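PDB 4R6H: solute binding protein MsmE from Bacillus subtilis subsp. subtilis str. 168, which binds melibiose, raffinose and stachyose as the solute-binding component of the MelEDC-MsmX ABC transporter that imports them. Local coordinates for residues 150-158 and 172-181. Numbering follows the deposited sequence.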
ATOM      1  N   ASN A 150     -23.697   0.326  -6.917  1.00 18.60           N
ATOM      2  CA  ASN A 150     -24.980   0.562  -7.560  1.00 20.52           C
ATOM      3  C   ASN A 150     -24.825   0.643  -9.078  1.00 18.87           C
ATOM      4  O   ASN A 150     -25.689   0.140  -9.802  1.00 22.60           O
ATOM      5  CB  ASN A 150     -25.557   1.852  -6.988  1.00 25.06           C
ATOM      6  CG  ASN A 150     -25.214   2.045  -5.487  1.00 74.86           C
ATOM      7  OD1 ASN A 150     -25.961   1.581  -4.628  1.00 74.31           O
ATOM      8  ND2 ASN A 150     -24.047   2.686  -5.173  1.00 40.57           N
ATOM      9  N   ILE A 151     -23.715   1.251  -9.549  1.00 17.20           N
ATOM     10  CA  ILE A 151     -23.500   1.357 -10.982  1.00 17.11           C
ATOM     11  C   ILE A 151     -23.299  -0.009 -11.602  1.00 18.78           C
ATOM     12  O   ILE A 151     -23.851  -0.324 -12.666  1.00 19.32           O
ATOM     13  CB  ILE A 151     -22.325   2.326 -11.310  1.00 16.54           C
ATOM     14  CG1 ILE A 151     -22.716   3.763 -11.017  1.00 20.59           C
ATOM     15  CG2 ILE A 151     -21.878   2.192 -12.747  1.00 20.77           C
ATOM     16  CD1 ILE A 151     -21.577   4.753 -11.129  1.00 19.07           C
ATOM     17  N   LEU A 152     -22.499  -0.856 -10.956  1.00 18.69           N
ATOM     18  CA  LEU A 152     -22.310  -2.186 -11.475  1.00 20.11           C
ATOM     19  C   LEU A 152     -23.630  -2.973 -11.489  1.00 19.87           C
ATOM     20  O   LEU A 152     -23.912  -3.615 -12.485  1.00 20.86           O
ATOM     21  CB  LEU A 152     -21.219  -2.976 -10.755  1.00 19.04           C
ATOM     22  CG  LEU A 152     -19.780  -2.710 -11.178  1.00 25.69           C
ATOM     23  CD1 LEU A 152     -19.340  -1.266 -11.174  1.00 36.64           C
ATOM     24  CD2 LEU A 152     -18.840  -3.614 -10.404  1.00 21.76           C
ATOM     25  N   ASP A 153     -24.443  -2.852 -10.435  1.00 18.77           N
ATOM     26  CA  ASP A 153     -25.758  -3.506 -10.444  1.00 21.22           C
ATOM     27  C   ASP A 153     -26.677  -2.972 -11.539  1.00 21.69           C
ATOM     28  O   ASP A 153     -27.359  -3.752 -12.206  1.00 22.03           O
ATOM     29  CB  ASP A 153     -26.436  -3.389  -9.084  1.00 24.07           C
ATOM     30  CG  ASP A 153     -25.835  -4.330  -8.040  1.00 24.40           C
ATOM     31  OD1 ASP A 153     -25.197  -5.325  -8.447  1.00 25.85           O
ATOM     32  OD2 ASP A 153     -26.033  -4.058  -6.852  1.00 26.51           O
ATOM     33  N   ARG A 154     -26.665  -1.664 -11.778  1.00 20.79           N
ATOM     34  CA  ARG A 154     -27.493  -1.081 -12.860  1.00 19.57           C
ATOM     35  C   ARG A 154     -27.212  -1.715 -14.204  1.00 22.36           C
ATOM     36  O   ARG A 154     -28.131  -1.945 -15.021  1.00 24.08           O
ATOM     37  CB  ARG A 154     -27.235   0.413 -12.932  1.00 22.31           C
ATOM     38  CG  ARG A 154     -28.110   1.191 -13.885  1.00 25.92           C
ATOM     39  CD  ARG A 154     -27.769   2.686 -13.858  1.00 25.87           C
ATOM     40  NE  ARG A 154     -28.285   3.313 -12.653  1.00 32.84           N
ATOM     41  CZ  ARG A 154     -29.521   3.822 -12.499  1.00 40.11           C
ATOM     42  NH1 ARG A 154     -30.373   3.848 -13.507  1.00 38.31           N
ATOM     43  NH2 ARG A 154     -29.894   4.326 -11.325  1.00 38.03           N
ATOM     44  N   TYR A 155     -25.952  -2.025 -14.458  1.00 20.01           N
ATOM     45  CA  TYR A 155     -25.553  -2.547 -15.764  1.00 20.29           C
ATOM     46  C   TYR A 155     -25.293  -4.035 -15.830  1.00 22.25           C
ATOM     47  O   TYR A 155     -24.842  -4.544 -16.862  1.00 23.53           O
ATOM     48  CB  TYR A 155     -24.334  -1.750 -16.271  1.00 24.25           C
ATOM     49  CG  TYR A 155     -24.587  -0.293 -16.424  1.00 23.85           C
ATOM     50  CD1 TYR A 155     -25.773   0.173 -17.018  1.00 25.04           C
ATOM     51  CD2 TYR A 155     -23.659   0.662 -16.008  1.00 31.61           C
ATOM     52  CE1 TYR A 155     -26.032   1.527 -17.155  1.00 26.11           C
ATOM     53  CE2 TYR A 155     -23.912   2.016 -16.152  1.00 28.01           C
ATOM     54  CZ  TYR A 155     -25.097   2.443 -16.723  1.00 24.80           C
ATOM     55  OH  TYR A 155     -25.288   3.796 -16.849  1.00 27.21           O
ATOM     56  N   GLY A 156     -25.601  -4.752 -14.752  1.00 20.02           N
ATOM     57  CA  GLY A 156     -25.538  -6.194 -14.722  1.00 21.71           C
ATOM     58  C   GLY A 156     -24.139  -6.750 -14.684  1.00 20.73           C
ATOM     59  O   GLY A 156     -23.892  -7.894 -15.109  1.00 23.13           O
ATOM     60  N   ILE A 157     -23.217  -5.971 -14.111  1.00 20.01           N
ATOM     61  CA  ILE A 157     -21.799  -6.323 -14.123  1.00 20.57           C
ATOM     62  C   ILE A 157     -21.384  -6.983 -12.797  1.00 21.66           C
ATOM     63  O   ILE A 157     -21.466  -6.388 -11.718  1.00 20.70           O
ATOM     64  CB  ILE A 157     -20.940  -5.070 -14.369  1.00 18.66           C
ATOM     65  CG1 ILE A 157     -21.281  -4.425 -15.730  1.00 20.95           C
ATOM     66  CG2 ILE A 157     -19.446  -5.414 -14.284  1.00 21.16           C
ATOM     67  CD1 ILE A 157     -20.673  -3.058 -15.932  1.00 25.41           C
ATOM     68  N   ALA A 158     -20.887  -8.206 -12.897  1.00 20.49           N
ATOM     69  CA  ALA A 158     -20.271  -8.878 -11.766  1.00 20.46           C
ATOM     70  C   ALA A 158     -18.863  -8.316 -11.536  1.00 20.09           C
ATOM     71  O   ALA A 158     -18.226  -7.862 -12.470  1.00 20.66           O
ATOM     72  CB  ALA A 158     -20.172 -10.369 -12.009  1.00 18.95           C
ATOM     73  N   THR A 172     -18.548  -1.847 -21.182  1.00 21.06           N
ATOM     74  CA  THR A 172     -20.001  -1.897 -20.906  1.00 22.18           C
ATOM     75  C   THR A 172     -20.514  -0.612 -20.291  1.00 23.27           C
ATOM     76  O   THR A 172     -21.562  -0.065 -20.652  1.00 22.62           O
ATOM     77  CB  THR A 172     -20.334  -3.070 -19.964  1.00 24.58           C
ATOM     78  OG1 THR A 172     -20.017  -4.297 -20.624  1.00 27.12           O
ATOM     79  CG2 THR A 172     -21.821  -3.035 -19.546  1.00 25.00           C
ATOM     80  N   ILE A 173     -19.780  -0.102 -19.310  1.00 19.85           N
ATOM     81  CA  ILE A 173     -20.176   1.132 -18.665  1.00 18.03           C
ATOM     82  C   ILE A 173     -20.195   2.293 -19.660  1.00 21.84           C
ATOM     83  O   ILE A 173     -21.119   3.126 -19.653  1.00 21.31           O
ATOM     84  CB  ILE A 173     -19.214   1.403 -17.460  1.00 22.75           C
ATOM     85  CG1 ILE A 173     -19.449   0.371 -16.356  1.00 22.28           C
ATOM     86  CG2 ILE A 173     -19.363   2.789 -16.897  1.00 21.90           C
ATOM     87  CD1 ILE A 173     -18.219   0.076 -15.504  1.00 21.14           C
ATOM     88  N   LYS A 174     -19.186   2.376 -20.531  1.00 21.69           N
ATOM     89  CA  LYS A 174     -19.137   3.424 -21.493  1.00 20.75           C
ATOM     90  C   LYS A 174     -20.360   3.328 -22.418  1.00 22.32           C
ATOM     91  O   LYS A 174     -21.006   4.347 -22.659  1.00 24.94           O
ATOM     92  CB  LYS A 174     -17.822   3.408 -22.285  1.00 24.02           C
ATOM     93  CG  LYS A 174     -17.825   4.481 -23.368  1.00 25.75           C
ATOM     94  CD  LYS A 174     -16.546   4.535 -24.179  1.00 32.72           C
ATOM     95  CE  LYS A 174     -16.578   3.640 -25.398  1.00 48.10           C
ATOM     96  NZ  LYS A 174     -15.457   3.907 -26.376  1.00 36.51           N
ATOM     97  N   GLU A 175     -20.634   2.123 -22.908  1.00 21.00           N
ATOM     98  CA  GLU A 175     -21.756   1.862 -23.884  1.00 22.46           C
ATOM     99  C   GLU A 175     -23.099   2.220 -23.216  1.00 27.62           C
ATOM    100  O   GLU A 175     -23.887   3.064 -23.697  1.00 32.89           O
ATOM    101  CB  GLU A 175     -21.704   0.389 -24.329  1.00 25.90           C
ATOM    102  CG  GLU A 175     -20.683   0.086 -25.434  1.00 58.56           C
ATOM    103  CD  GLU A 175     -20.041  -1.333 -25.482  1.00 55.46           C
ATOM    104  OE1 GLU A 175     -20.486  -2.323 -24.832  1.00 44.27           O
ATOM    105  OE2 GLU A 175     -19.032  -1.467 -26.232  1.00 42.88           O
ATOM    106  N   LYS A 176     -23.332   1.642 -22.052  1.00 22.14           N
ATOM    107  CA  LYS A 176     -24.656   1.742 -21.417  1.00 23.19           C
ATOM    108  C   LYS A 176     -24.898   3.096 -20.759  1.00 30.30           C
ATOM    109  O   LYS A 176     -26.051   3.539 -20.677  1.00 30.62           O
ATOM    110  CB  LYS A 176     -24.892   0.576 -20.444  1.00 25.86           C
ATOM    111  CG  LYS A 176     -24.796  -0.814 -21.054  1.00 29.90           C
ATOM    112  CD  LYS A 176     -26.128  -1.423 -21.464  1.00 92.98           C
ATOM    113  CE  LYS A 176     -26.009  -2.936 -21.605  1.00 85.40           C
ATOM    114  NZ  LYS A 176     -25.576  -3.603 -20.338  1.00 52.70           N
ATOM    115  N   SER A 177     -23.855   3.789 -20.291  1.00 22.33           N
ATOM    116  CA  SER A 177     -24.033   5.073 -19.659  1.00 25.52           C
ATOM    117  C   SER A 177     -24.044   6.208 -20.684  1.00 25.16           C
ATOM    118  O   SER A 177     -24.280   7.347 -20.325  1.00 26.49           O
ATOM    119  CB  SER A 177     -22.951   5.349 -18.610  1.00 26.06           C
ATOM    120  OG  SER A 177     -21.744   5.777 -19.206  1.00 23.01           O
ATOM    121  N   LYS A 178     -23.754   5.834 -21.934  1.00 31.62           N
ATOM    122  CA  LYS A 178     -23.604   6.734 -23.063  1.00 48.98           C
ATOM    123  C   LYS A 178     -22.646   7.866 -22.745  1.00 35.02           C
ATOM    124  O   LYS A 178     -22.884   9.015 -23.101  1.00 32.22           O
ATOM    125  CB  LYS A 178     -24.971   7.247 -23.544  1.00 44.35           C
ATOM    126  CG  LYS A 178     -25.514   6.491 -24.752  1.00 63.16           C
ATOM    127  CD  LYS A 178     -26.584   5.485 -24.378  1.00 79.10           C
ATOM    128  CE  LYS A 178     -27.213   4.890 -25.628  1.00 95.89           C
ATOM    129  NZ  LYS A 178     -28.593   4.406 -25.367  1.00 91.16           N
ATOM    130  N   GLY A 179     -21.551   7.535 -22.066  1.00 31.58           N
ATOM    131  CA  GLY A 179     -20.556   8.535 -21.688  1.00 30.65           C
ATOM    132  C   GLY A 179     -20.798   9.369 -20.427  1.00 34.36           C
ATOM    133  O   GLY A 179     -19.983  10.215 -20.112  1.00 36.34           O
ATOM    134  N   SER A 180     -21.892   9.137 -19.688  1.00 29.51           N
ATOM    135  CA  SER A 180     -22.235   9.910 -18.498  1.00 28.61           C
ATOM    136  C   SER A 180     -21.496   9.447 -17.210  1.00 25.31           C
ATOM    137  O   SER A 180     -21.551  10.120 -16.168  1.00 27.49           O
ATOM    138  CB  SER A 180     -23.739   9.839 -18.197  1.00 32.83           C
ATOM    139  OG  SER A 180     -24.184   8.517 -17.889  1.00 28.22           O
ATOM    140  N   ILE A 181     -20.893   8.260 -17.272  1.00 23.13           N
ATOM    141  CA  ILE A 181     -20.149   7.723 -16.164  1.00 24.11           C
ATOM    142  C   ILE A 181     -18.715   7.432 -16.630  1.00 19.93           C
ATOM    143  O   ILE A 181     -18.509   6.753 -17.636  1.00 21.80           O
ATOM    144  CB  ILE A 181     -20.817   6.442 -15.618  1.00 19.82           C
ATOM    145  CG1 ILE A 181     -22.158   6.740 -14.932  1.00 20.75           C
ATOM    146  CG2 ILE A 181     -19.875   5.750 -14.619  1.00 20.15           C
ATOM    147  CD1 ILE A 181     -22.982   5.509 -14.596  1.00 20.86           C
TER
HETATM  148  O   HOH W   1     -27.699   4.324 -17.966  1.00 35.96           O
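Ile151 meets Ile181 tip to tip, CD1 to CD1 at 3.8 Å, where two helices of the solute-binding protein fold, 149-155 and 163-177, pack at the edge of one lobe. Segments 150-155 and 172-177 cross at 71°, and each helix closes in a Schellman motif, at Gly156 and Lys178. Ile151 also rests on Ala266 of strand 265-269, as does Ile173, which places the helix pair against the sheet.

One turn on, Tyr155 makes the largest single contribution to the contact, a knob in the hole formed by Thr172, Ile173, Lys176 and Ser177. With CG anti to the carbonyl carbon (chi1 -60°), its ring is directed across helix 172-177. Lys176 CB lies 3.9 Å from the centroid of the Tyr155 ring and 27° off the normal, a CH-pi contact displaced toward the rim; Arg154 CG lies over the opposite face, near its rim. At the edge, Ile181 CD1 comes within 3.9 Å of Tyr155 CE2. The hydroxyl ends over the last turn of the second helix, Tyr155 OH being 3.3 Å from Ser177 CB, and shares a water with Lys176 O; that water lies in the ring plane, 2.7 Å from Tyr155 OH. Cut back to an alanine, this position would probably open a gap between the helices, leaving Lys176 CB and Ile181 CD1 without the ring and the water without its phenol partner.

Beyond the helix end, Ile157 CD1 meets Thr172 CG2 tip to tip and crosses the Ile173 side chain at about a right angle, with Ile157 CD1 3.7 Å from Ile173 CG1. One turn further along, where Ser177 faces the Tyr155 hydroxyl, Ile173 O accepts hydrogen bonds from both Ser177 N and Ser177 OG, from opposite faces of the carbonyl plane, the hydroxyl bond from Ser177 OG to Ile173 O measuring 2.8 Å.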